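Local coordinates for protein D-glycero-D-manno-heptose 1-phosphate kinase (Bacteroides thetaiotaomicron, PDB 3K85) that is a GHMP-family kinase that probably transfers phosphate from ATP to a heptose phosphate sugar, at residues L14-D20 with L31-A35. Residues are numbered along the deposited sequence.
Sequences LAGGGSD and LILNA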
ATOM      1  N   LEU A  14      12.915  -9.218   2.632  1.00 35.25           N
ATOM      2  CA  LEU A  14      13.485  -8.619   1.441  1.00 33.47           C
ATOM      3  C   LEU A  14      14.630  -7.670   1.744  1.00 32.82           C
ATOM      4  O   LEU A  14      15.637  -7.686   1.042  1.00 34.31           O
ATOM      5  CB  LEU A  14      12.393  -7.919   0.628  1.00 29.80           C
ATOM      6  CG  LEU A  14      11.315  -8.906   0.154  1.00 30.09           C
ATOM      7  CD1 LEU A  14      10.229  -8.192  -0.607  1.00 28.13           C
ATOM      8  CD2 LEU A  14      11.961  -9.971  -0.716  1.00 30.10           C
ATOM      9  N   ALA A  15      14.496  -6.856   2.789  1.00 31.99           N
ATOM     10  CA  ALA A  15      15.552  -5.902   3.133  1.00 30.84           C
ATOM     11  C   ALA A  15      15.381  -5.240   4.496  1.00 31.89           C
ATOM     12  O   ALA A  15      14.273  -5.172   5.038  1.00 32.23           O
ATOM     13  CB  ALA A  15      15.647  -4.827   2.063  1.00 27.17           C
ATOM     14  N   GLY A  16      16.498  -4.745   5.031  1.00 30.52           N
ATOM     15  CA  GLY A  16      16.497  -4.071   6.315  1.00 28.51           C
ATOM     16  C   GLY A  16      16.552  -5.030   7.482  1.00 27.83           C
ATOM     17  O   GLY A  16      16.519  -4.614   8.641  1.00 27.18           O
ATOM     18  N   GLY A  17      16.640  -6.317   7.177  1.00 27.60           N
ATOM     19  CA  GLY A  17      16.677  -7.318   8.225  1.00 28.54           C
ATOM     20  C   GLY A  17      17.697  -7.015   9.304  1.00 30.08           C
ATOM     21  O   GLY A  17      18.892  -6.913   9.032  1.00 32.38           O
ATOM     22  N   GLY A  18      17.228  -6.856  10.533  1.00 31.32           N
ATOM     23  CA  GLY A  18      18.135  -6.580  11.629  1.00 31.92           C
ATOM     24  C   GLY A  18      17.885  -5.230  12.260  1.00 33.54           C
ATOM     25  O   GLY A  18      18.041  -5.073  13.473  1.00 35.66           O
ATOM     26  N   SER A  19      17.487  -4.260  11.441  1.00 32.95           N
ATOM     27  CA  SER A  19      17.231  -2.912  11.921  1.00 32.82           C
ATOM     28  C   SER A  19      16.028  -2.888  12.842  1.00 32.93           C
ATOM     29  O   SER A  19      15.768  -1.887  13.506  1.00 33.26           O
ATOM     30  CB  SER A  19      17.001  -1.955  10.744  1.00 33.33           C
ATOM     31  OG  SER A  19      15.772  -2.218  10.084  1.00 35.36           O
ATOM     32  N   ASP A  20      15.299  -3.998  12.884  1.00 33.23           N
ATOM     33  CA  ASP A  20      14.108  -4.103  13.717  1.00 34.11           C
ATOM     34  C   ASP A  20      14.390  -4.586  15.128  1.00 34.60           C
ATOM     35  O   ASP A  20      13.520  -4.531  15.993  1.00 36.14           O
ATOM     36  CB  ASP A  20      13.104  -5.051  13.066  1.00 36.81           C
ATOM     37  CG  ASP A  20      13.689  -6.428  12.795  1.00 38.29           C
ATOM     38  OD1 ASP A  20      14.760  -6.502  12.150  1.00 37.65           O
ATOM     39  OD2 ASP A  20      13.071  -7.434  13.221  1.00 39.68           O
ATOM     40  N   LEU A  31      13.974   0.009   9.759  1.00 30.43           N
ATOM     41  CA  LEU A  31      13.267   0.056   8.488  1.00 30.11           C
ATOM     42  C   LEU A  31      13.272  -1.333   7.871  1.00 30.33           C
ATOM     43  O   LEU A  31      14.327  -1.954   7.715  1.00 28.61           O
ATOM     44  CB  LEU A  31      13.919   1.075   7.541  1.00 31.57           C
ATOM     45  CG  LEU A  31      13.651   2.536   7.907  1.00 32.17           C
ATOM     46  CD1 LEU A  31      14.360   3.453   6.928  1.00 34.52           C
ATOM     47  CD2 LEU A  31      12.157   2.802   7.897  1.00 29.81           C
ATOM     48  N   ILE A  32      12.083  -1.820   7.530  1.00 29.64           N
ATOM     49  CA  ILE A  32      11.956  -3.144   6.958  1.00 30.09           C
ATOM     50  C   ILE A  32      11.011  -3.308   5.777  1.00 31.15           C
ATOM     51  O   ILE A  32       9.895  -2.779   5.760  1.00 31.20           O
ATOM     52  CB  ILE A  32      11.537  -4.144   8.046  1.00 29.89           C
ATOM     53  CG1 ILE A  32      12.779  -4.568   8.831  1.00 30.67           C
ATOM     54  CG2 ILE A  32      10.818  -5.347   7.426  1.00 28.08           C
ATOM     55  CD1 ILE A  32      12.532  -5.624   9.851  1.00 33.52           C
ATOM     56  N   LEU A  33      11.470  -4.061   4.786  1.00 31.09           N
ATOM     57  CA  LEU A  33      10.655  -4.366   3.622  1.00 28.60           C
ATOM     58  C   LEU A  33      10.570  -5.878   3.553  1.00 27.74           C
ATOM     59  O   LEU A  33      11.562  -6.548   3.283  1.00 27.74           O
ATOM     60  CB  LEU A  33      11.289  -3.842   2.333  1.00 27.83           C
ATOM     61  CG  LEU A  33      10.388  -4.068   1.111  1.00 27.49           C
ATOM     62  CD1 LEU A  33       9.134  -3.226   1.259  1.00 25.11           C
ATOM     63  CD2 LEU A  33      11.115  -3.689  -0.162  1.00 30.13           C
ATOM     64  N   ASN A  34       9.390  -6.418   3.827  1.00 26.82           N
ATOM     65  CA  ASN A  34       9.195  -7.861   3.767  1.00 25.52           C
ATOM     66  C   ASN A  34       7.860  -8.194   3.099  1.00 23.57           C
ATOM     67  O   ASN A  34       7.011  -7.322   2.874  1.00 19.09           O
ATOM     68  CB  ASN A  34       9.264  -8.491   5.169  1.00 24.17           C
ATOM     69  CG  ASN A  34       8.254  -7.901   6.131  1.00 26.06           C
ATOM     70  OD1 ASN A  34       7.197  -7.419   5.726  1.00 24.88           O
ATOM     71  ND2 ASN A  34       8.573  -7.949   7.427  1.00 28.16           N
ATOM     72  N   ALA A  35       7.670  -9.468   2.801  1.00 23.03           N
ATOM     73  CA  ALA A  35       6.459  -9.893   2.113  1.00 23.49           C
ATOM     74  C   ALA A  35       6.103 -11.314   2.480  1.00 21.77           C
ATOM     75  O   ALA A  35       6.968 -12.184   2.480  1.00 24.08           O
ATOM     76  CB  ALA A  35       6.674  -9.786   0.609  1.00 19.27           C
TER
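Start at L14, near the end of strand 4-15. Its helical backbone angles (-72/-41) let L14 and A15 both face L33, a classic beta bulge in the antiparallel pairing with strand 30-37, while L14 CD1 packs 4.1 Å from A35 CB. A15, the second bulge residue, makes both backbone hydrogen bonds with L33: A15 N to L33 O and L33 N to A15 O, each 3.0 Å. The A15 and L33 side chains share a sheet face, and both touch T242 of helix 230-246. At G16 the chain leaves the strand; its CA sits 3.3 Å from L31 O in a CH...O contact, and a CB here would clash with that same oxygen. G16-D20 (GGGSD) probably corresponds to the N-terminal conserved motif of GHMP kinases, and G16 to S19 form a beta turn close to type II, closed by the hydrogen bond S19 N to G16 O, 3.0 Å. G18, with phi 117°, would jam any CB against the preceding carbonyl. S19 OG lies 2.8 Å from L31 O and 2.9 Å from G16 O, either of which could take its proton. At D20, OD1 accepts from G18 N at 3.0 Å, I32 CD1 rests 3.3 Å from D20 CG, and OD2 accepts a hydrogen bond from the backbone N of Q159, whose side chain in turn hydrogen-bonds N34.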